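Local coordinates for protein 3-oxo-glucose-6-phosphate:glutamate aminotransferase (Bacillus subtilis subsp. subtilis, PDB 4K2M) that catalyses the reversible pyridoxal phosphate-dependent transamination of 3-dehydro-glucose 6-phosphate with glutamate, giving kanosamine 6-phosphate for antibiotic biosynthesis, at residues A[145-150]-A[168-173]; A[382-387]-A[403-408]. All coordinates share one frame; numbering follows the deposited sequence.

Contact 1 (A[145-150]-A[168-173]); sequences EVIMPA and IYVDIN
Three backbone hydrogen bonds zip 145-150 to the parallel segment 168-173: Ile168 N to Val146 O (2.9 Å), Met148 N to Ile168 O, and Val170 N to Met148 O. The first is the straightest, 168° at its hydrogen, and in all three the donor sits above the carbonyl plane.

A close-packed part lies around the Tyr169 ring. Pro149 O lies at the ring edge, 3.5 Å from Tyr169 CD1, while the methyl CB of Ala150 comes within 3.7 Å of the same CD1. Met148 runs alongside the ring and points the same way. Its CG, held in the crowded position between N and carbonyl carbon (chi1 56°), meets Tyr169 CE1 at 3.9 Å, and SD makes an oblique Met-aromatic contact, 5.1 Å from the ring centroid. On the other face of the sheet, Ile147 CG2 touches both methyls of Val170.

The start of the contact is partly exposed yet also close: the extended Glu145 chain crosses Ile168 obliquely, Glu145 CG 3.6 Å from Ile168 CG1. Its OE1 is bound by Thr189. The far end is looser. Beyond Val170 N the direct bonds stop, and a water joins Ala150 N to Val170 O. With helix 154-163 making the connection, this is a beta-alpha-beta unit at the edge, within this chain, of the mixed sheet of the aspartate aminotransferase fold.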
ATOM      1  N   GLU A 145      13.514  13.238  19.310  1.00 15.04           N
ATOM      2  CA  GLU A 145      14.622  13.231  18.371  1.00 14.23           C
ATOM      3  C   GLU A 145      15.039  11.805  18.004  1.00 13.56           C
ATOM      4  O   GLU A 145      15.031  10.885  18.833  1.00 15.88           O
ATOM      5  CB  GLU A 145      15.804  14.040  18.914  1.00 17.46           C
ATOM      6  CG  GLU A 145      15.578  15.555  18.814  1.00 16.24           C
ATOM      7  CD  GLU A 145      16.665  16.379  19.484  1.00 21.53           C
ATOM      8  OE1 GLU A 145      17.642  15.803  20.017  1.00 21.88           O
ATOM      9  OE2 GLU A 145      16.525  17.623  19.474  1.00 21.48           O
ATOM     10  N   VAL A 146      15.406  11.635  16.741  1.00 13.09           N
ATOM     11  CA  VAL A 146      15.793  10.330  16.218  1.00 12.88           C
ATOM     12  C   VAL A 146      17.132  10.494  15.534  1.00  9.49           C
ATOM     13  O   VAL A 146      17.218  11.175  14.511  1.00 13.92           O
ATOM     14  CB  VAL A 146      14.770   9.850  15.156  1.00 13.88           C
ATOM     15  CG1 VAL A 146      15.206   8.481  14.571  1.00 13.46           C
ATOM     16  CG2 VAL A 146      13.371   9.758  15.757  1.00 15.59           C
ATOM     17  N   ILE A 147      18.180   9.905  16.104  1.00  9.70           N
ATOM     18  CA  ILE A 147      19.511  10.017  15.530  1.00 10.34           C
ATOM     19  C   ILE A 147      19.633   9.066  14.336  1.00 13.32           C
ATOM     20  O   ILE A 147      19.301   7.878  14.436  1.00 15.91           O
ATOM     21  CB  ILE A 147      20.584   9.702  16.582  1.00 10.39           C
ATOM     22  CG1 ILE A 147      20.588  10.801  17.662  1.00 14.10           C
ATOM     23  CG2 ILE A 147      21.955   9.595  15.923  1.00 13.64           C
ATOM     24  CD1 ILE A 147      21.564  10.494  18.826  1.00 15.59           C
ATOM     25  N   MET A 148      20.103   9.578  13.201  1.00 12.23           N
ATOM     26  CA  MET A 148      20.101   8.787  11.966  1.00 11.65           C
ATOM     27  C   MET A 148      21.126   9.359  11.001  1.00 13.11           C
ATOM     28  O   MET A 148      21.580  10.510  11.184  1.00 13.64           O
ATOM     29  CB  MET A 148      18.691   8.795  11.327  1.00 11.00           C
ATOM     30  CG  MET A 148      18.143  10.174  11.034  1.00 10.19           C
ATOM     31  SD  MET A 148      16.500  10.106  10.279  1.00 16.77           S
ATOM     32  CE  MET A 148      16.878   9.458   8.662  1.00 20.53           C
ATOM     33  N   PRO A 149      21.484   8.583   9.963  1.00 11.62           N
ATOM     34  CA  PRO A 149      22.375   9.135   8.930  1.00 12.05           C
ATOM     35  C   PRO A 149      21.620   9.986   7.913  1.00 13.69           C
ATOM     36  O   PRO A 149      20.389   9.896   7.786  1.00 13.00           O
ATOM     37  CB  PRO A 149      22.938   7.880   8.257  1.00 10.55           C
ATOM     38  CG  PRO A 149      21.804   6.890   8.358  1.00 12.12           C
ATOM     39  CD  PRO A 149      21.165   7.157   9.708  1.00 10.61           C
ATOM     40  N   ALA A 150      22.363  10.793   7.161  1.00 12.10           N
ATOM     41  CA  ALA A 150      21.762  11.676   6.168  1.00 12.00           C
ATOM     42  C   ALA A 150      21.887  11.157   4.740  1.00 14.03           C
ATOM     43  O   ALA A 150      21.529  11.871   3.789  1.00 15.42           O
ATOM     44  CB  ALA A 150      22.404  13.063   6.271  1.00 13.83           C
ATOM     45  N   ILE A 168      17.832  13.838  13.661  1.00 14.66           N
ATOM     46  CA  ILE A 168      19.094  14.432  14.071  1.00 15.17           C
ATOM     47  C   ILE A 168      20.198  13.686  13.339  1.00 12.91           C
ATOM     48  O   ILE A 168      20.492  12.515  13.622  1.00 14.66           O
ATOM     49  CB  ILE A 168      19.289  14.356  15.590  1.00 14.82           C
ATOM     50  CG1 ILE A 168      18.177  15.132  16.310  1.00 15.58           C
ATOM     51  CG2 ILE A 168      20.655  14.924  16.002  1.00 13.87           C
ATOM     52  CD1 ILE A 168      18.139  16.646  16.017  1.00 19.94           C
ATOM     53  N   TYR A 169      20.789  14.348  12.356  1.00 13.58           N
ATOM     54  CA  TYR A 169      21.733  13.666  11.487  1.00 11.39           C
ATOM     55  C   TYR A 169      23.125  13.609  12.099  1.00 15.82           C
ATOM     56  O   TYR A 169      23.646  14.617  12.623  1.00 16.39           O
ATOM     57  CB  TYR A 169      21.762  14.359  10.129  1.00 11.78           C
ATOM     58  CG  TYR A 169      20.401  14.311   9.470  1.00 13.71           C
ATOM     59  CD1 TYR A 169      19.898  13.102   8.997  1.00 13.24           C
ATOM     60  CD2 TYR A 169      19.619  15.448   9.343  1.00 15.39           C
ATOM     61  CE1 TYR A 169      18.650  13.037   8.411  1.00 11.81           C
ATOM     62  CE2 TYR A 169      18.366  15.393   8.749  1.00 17.87           C
ATOM     63  CZ  TYR A 169      17.901  14.179   8.286  1.00 13.29           C
ATOM     64  OH  TYR A 169      16.664  14.087   7.685  1.00 17.63           O
ATOM     65  N   VAL A 170      23.712  12.423  12.064  1.00 12.96           N
ATOM     66  CA  VAL A 170      25.110  12.261  12.442  1.00 16.24           C
ATOM     67  C   VAL A 170      25.908  11.610  11.314  1.00 15.26           C
ATOM     68  O   VAL A 170      25.349  10.945  10.423  1.00 16.69           O
ATOM     69  CB  VAL A 170      25.304  11.499  13.779  1.00 21.00           C
ATOM     70  CG1 VAL A 170      24.445  12.095  14.870  1.00 18.27           C
ATOM     71  CG2 VAL A 170      24.980  10.056  13.623  1.00 22.48           C
ATOM     72  N   ASP A 171      27.222  11.802  11.365  1.00 11.67           N
ATOM     73  CA  ASP A 171      28.113  11.438  10.276  1.00 11.76           C
ATOM     74  C   ASP A 171      28.224   9.927  10.122  1.00 17.89           C
ATOM     75  O   ASP A 171      27.998   9.180  11.075  1.00 17.69           O
ATOM     76  CB  ASP A 171      29.502  12.037  10.546  1.00 16.73           C
ATOM     77  CG  ASP A 171      30.131  12.674   9.309  1.00 25.94           C
ATOM     78  OD1 ASP A 171      29.539  12.589   8.209  1.00 21.14           O
ATOM     79  OD2 ASP A 171      31.226  13.267   9.444  1.00 19.62           O
ATOM     80  N   ILE A 172      28.566   9.486   8.915  1.00 15.19           N
ATOM     81  CA  ILE A 172      28.762   8.063   8.634  1.00 13.94           C
ATOM     82  C   ILE A 172      30.233   7.694   8.722  1.00 20.29           C
ATOM     83  O   ILE A 172      31.102   8.556   8.716  1.00 18.24           O
ATOM     84  CB  ILE A 172      28.310   7.692   7.222  1.00 14.94           C
ATOM     85  CG1 ILE A 172      29.042   8.580   6.204  1.00 22.10           C
ATOM     86  CG2 ILE A 172      26.793   7.806   7.102  1.00 14.32           C
ATOM     87  CD1 ILE A 172      28.985   8.114   4.767  1.00 21.62           C
ATOM     88  N   ASN A 173      30.505   6.397   8.784  1.00 17.41           N
ATOM     89  CA  ASN A 173      31.849   5.891   8.558  1.00 16.11           C
ATOM     90  C   ASN A 173      32.009   5.917   7.028  1.00 15.01           C
ATOM     91  O   ASN A 173      31.190   5.363   6.307  1.00 16.35           O
ATOM     92  CB  ASN A 173      31.931   4.482   9.148  1.00 18.40           C
ATOM     93  CG  ASN A 173      33.217   3.747   8.794  1.00 23.12           C
ATOM     94  OD1 ASN A 173      33.672   3.759   7.646  1.00 17.39           O
ATOM     95  ND2 ASN A 173      33.784   3.060   9.780  1.00 27.89           N
TER
HETATM   96  O   HOH W   1      25.165  11.067   7.696  1.00 15.33           O

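Contact 2 (A[382-387]-A[403-408]); sequences PILSHM and VHTEKA
A loop with a short 3-10 turn, 385-387, following the substrate-binding Tyr381, packs here against the first turns of helix 403-411 in the aminotransferase domain. The one hydrogen bond between the two segments is a His-carboxylate pair: His386 NE2 donates to Glu406 OE2 over 2.8 Å. It is nearly straight, 172° at the hydrogen. OE2 receives it on the anti lone pair, lies almost in the imidazole plane, and belongs to a carboxylate turned only 22° from the ring. His386 reaches it with CG in the crowded position between backbone N and carbonyl carbon (chi1 65°), whereas the Glu406 chain runs extended beyond CG, back toward the start of the helix. Met387 CG sits over the centre of one face of the imidazole, 3.8 Å above its plane, so the ring is held both at its edge and on a face.

Beside this polar pair lies a small apolar patch. Leu384 and Thr405 slide past each other in opposite directions, and both leucine methyls, CD1 and CD2, stand 3.8 Å from Thr405 CG2. Leu384 CD1 also rests against Glu406, 4.0 Å from its CG.

Glu406 OE2 also accepts from Leu402 N, so two N-H groups grip one oxygen next to the start of the helix. Such a setting should stabilise the carboxylate as an anion, and its negative charge may in turn raise the proton affinity of His386.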
ATOM      1  N   PRO A 382      21.188  10.867  -4.846  1.00 10.46           N
ATOM      2  CA  PRO A 382      21.842  12.093  -5.341  1.00 15.56           C
ATOM      3  C   PRO A 382      21.903  13.281  -4.379  1.00 15.21           C
ATOM      4  O   PRO A 382      22.785  14.142  -4.539  1.00 16.04           O
ATOM      5  CB  PRO A 382      21.017  12.455  -6.584  1.00 17.57           C
ATOM      6  CG  PRO A 382      19.675  11.788  -6.363  1.00 17.28           C
ATOM      7  CD  PRO A 382      20.009  10.496  -5.647  1.00 12.74           C
ATOM      8  N   ILE A 383      21.004  13.350  -3.398  1.00 13.03           N
ATOM      9  CA  ILE A 383      20.964  14.514  -2.510  1.00 12.63           C
ATOM     10  C   ILE A 383      20.913  14.018  -1.069  1.00 16.63           C
ATOM     11  O   ILE A 383      20.093  13.161  -0.733  1.00 15.54           O
ATOM     12  CB  ILE A 383      19.725  15.412  -2.793  1.00 16.15           C
ATOM     13  CG1 ILE A 383      19.692  15.838  -4.262  1.00 16.07           C
ATOM     14  CG2 ILE A 383      19.731  16.639  -1.872  1.00 15.48           C
ATOM     15  CD1 ILE A 383      18.422  16.589  -4.671  1.00 20.35           C
ATOM     16  N   LEU A 384      21.811  14.521  -0.230  1.00 15.06           N
ATOM     17  CA  LEU A 384      21.829  14.156   1.191  1.00 12.35           C
ATOM     18  C   LEU A 384      20.679  14.846   1.934  1.00 14.00           C
ATOM     19  O   LEU A 384      20.231  15.900   1.506  1.00 14.49           O
ATOM     20  CB  LEU A 384      23.161  14.567   1.799  1.00 15.21           C
ATOM     21  CG  LEU A 384      24.342  13.818   1.180  1.00 15.81           C
ATOM     22  CD1 LEU A 384      25.649  14.377   1.743  1.00 14.56           C
ATOM     23  CD2 LEU A 384      24.217  12.345   1.500  1.00 15.57           C
ATOM     24  N   SER A 385      20.205  14.256   3.033  1.00 12.66           N
ATOM     25  CA  SER A 385      19.038  14.766   3.760  1.00 13.70           C
ATOM     26  C   SER A 385      19.126  16.250   4.135  1.00 15.88           C
ATOM     27  O   SER A 385      18.160  16.994   3.984  1.00 15.55           O
ATOM     28  CB  SER A 385      18.810  13.948   5.038  1.00 12.90           C
ATOM     29  OG  SER A 385      18.591  12.589   4.710  1.00 18.00           O
ATOM     30  N   HIS A 386      20.281  16.666   4.641  1.00 14.02           N
ATOM     31  CA  HIS A 386      20.451  18.037   5.131  1.00 16.08           C
ATOM     32  C   HIS A 386      20.704  19.033   3.998  1.00 21.99           C
ATOM     33  O   HIS A 386      20.906  20.224   4.235  1.00 19.02           O
ATOM     34  CB  HIS A 386      21.566  18.092   6.179  1.00 13.49           C
ATOM     35  CG  HIS A 386      22.923  17.765   5.643  1.00 15.32           C
ATOM     36  ND1 HIS A 386      23.186  16.618   4.924  1.00 16.11           N
ATOM     37  CD2 HIS A 386      24.103  18.428   5.742  1.00 17.85           C
ATOM     38  CE1 HIS A 386      24.463  16.596   4.588  1.00 17.06           C
ATOM     39  NE2 HIS A 386      25.045  17.678   5.077  1.00 18.02           N
ATOM     40  N   MET A 387      20.665  18.544   2.763  1.00 15.95           N
ATOM     41  CA  MET A 387      20.909  19.381   1.586  1.00 18.29           C
ATOM     42  C   MET A 387      19.697  19.420   0.665  1.00 16.42           C
ATOM     43  O   MET A 387      19.744  19.986  -0.424  1.00 19.25           O
ATOM     44  CB  MET A 387      22.152  18.895   0.843  1.00 18.19           C
ATOM     45  CG  MET A 387      23.392  18.930   1.742  1.00 19.93           C
ATOM     46  SD  MET A 387      24.881  18.349   0.928  1.00 33.73           S
ATOM     47  CE  MET A 387      25.115  19.626  -0.326  1.00 39.49           C
ATOM     48  N   VAL A 403      31.024  16.119   7.606  1.00 15.69           N
ATOM     49  CA  VAL A 403      32.202  16.112   6.731  1.00 16.24           C
ATOM     50  C   VAL A 403      32.401  14.806   5.974  1.00 18.52           C
ATOM     51  O   VAL A 403      32.645  14.808   4.755  1.00 16.34           O
ATOM     52  CB  VAL A 403      33.496  16.426   7.518  1.00 22.70           C
ATOM     53  CG1 VAL A 403      34.688  16.407   6.585  1.00 26.79           C
ATOM     54  CG2 VAL A 403      33.383  17.789   8.200  1.00 31.29           C
ATOM     55  N   HIS A 404      32.291  13.695   6.686  1.00 16.39           N
ATOM     56  CA  HIS A 404      32.546  12.391   6.076  1.00 16.22           C
ATOM     57  C   HIS A 404      31.423  11.972   5.145  1.00 16.16           C
ATOM     58  O   HIS A 404      31.676  11.384   4.090  1.00 16.49           O
ATOM     59  CB  HIS A 404      32.764  11.324   7.155  1.00 17.47           C
ATOM     60  CG  HIS A 404      33.998  11.544   7.970  1.00 23.81           C
ATOM     61  ND1 HIS A 404      35.227  11.811   7.404  1.00 32.58           N
ATOM     62  CD2 HIS A 404      34.191  11.548   9.310  1.00 28.58           C
ATOM     63  CE1 HIS A 404      36.123  11.967   8.360  1.00 38.79           C
ATOM     64  NE2 HIS A 404      35.522  11.811   9.527  1.00 37.56           N
ATOM     65  N   THR A 405      30.185  12.259   5.545  1.00 13.81           N
ATOM     66  CA  THR A 405      29.036  11.934   4.715  1.00 11.88           C
ATOM     67  C   THR A 405      29.135  12.708   3.412  1.00 18.38           C
ATOM     68  O   THR A 405      28.932  12.153   2.348  1.00 15.60           O
ATOM     69  CB  THR A 405      27.728  12.319   5.413  1.00 15.98           C
ATOM     70  OG1 THR A 405      27.652  11.656   6.682  1.00 14.65           O
ATOM     71  CG2 THR A 405      26.509  11.958   4.561  1.00 16.06           C
ATOM     72  N   GLU A 406      29.447  14.002   3.501  1.00 13.95           N
ATOM     73  CA  GLU A 406      29.535  14.831   2.304  1.00 16.58           C
ATOM     74  C   GLU A 406      30.668  14.408   1.368  1.00 16.29           C
ATOM     75  O   GLU A 406      30.503  14.374   0.141  1.00 17.15           O
ATOM     76  CB  GLU A 406      29.642  16.310   2.696  1.00 15.12           C
ATOM     77  CG  GLU A 406      28.326  16.910   3.214  1.00 14.12           C
ATOM     78  CD  GLU A 406      28.558  18.116   4.119  1.00 23.13           C
ATOM     79  OE1 GLU A 406      29.585  18.796   3.912  1.00 20.48           O
ATOM     80  OE2 GLU A 406      27.738  18.378   5.039  1.00 16.55           O
ATOM     81  N   LYS A 407      31.821  14.080   1.937  1.00 15.54           N
ATOM     82  CA  LYS A 407      32.951  13.648   1.120  1.00 14.12           C
ATOM     83  C   LYS A 407      32.644  12.303   0.456  1.00 17.76           C
ATOM     84  O   LYS A 407      32.809  12.155  -0.751  1.00 17.03           O
ATOM     85  CB  LYS A 407      34.232  13.561   1.965  1.00 18.13           C
ATOM     86  CG  LYS A 407      35.505  13.194   1.175  1.00 20.59           C
ATOM     87  CD  LYS A 407      35.689  14.115  -0.037  1.00 23.76           C
ATOM     88  CE  LYS A 407      36.988  13.796  -0.791  1.00 29.29           C
ATOM     89  NZ  LYS A 407      37.147  14.650  -2.012  1.00 28.77           N
ATOM     90  N   ALA A 408      32.146  11.341   1.228  1.00 14.76           N
ATOM     91  CA  ALA A 408      31.841  10.021   0.659  1.00 16.79           C
ATOM     92  C   ALA A 408      30.751  10.132  -0.400  1.00 15.56           C
ATOM     93  O   ALA A 408      30.783   9.456  -1.429  1.00 14.66           O
ATOM     94  CB  ALA A 408      31.433   9.052   1.751  1.00 18.77           C
TER

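How the contacts relate
The contacts adjoin, with centres about 11 Å apart, but hold different elements. Contact 1, the more buried, joins two sheet strands through main-chain bonds and apolar side chains. Contact 2 ties a loop to a helix chiefly by side chains; it is buried at Leu384, His386 and Thr405 but reaches the surface at Met387 and, in part, Glu406. Polar links connect them: Asp171 OD1 is hydrogen-bonded to Thr405 OG1 at 2.6 Å, and Asp171 OD2 accepts from His404 N at the helix start. Ala150 O probably receives Ser385 N at 2.8 Å. Tyr169 packs on Ser385 too, so the segments leaving both strands lie against loop 382-387 and helix 403-411.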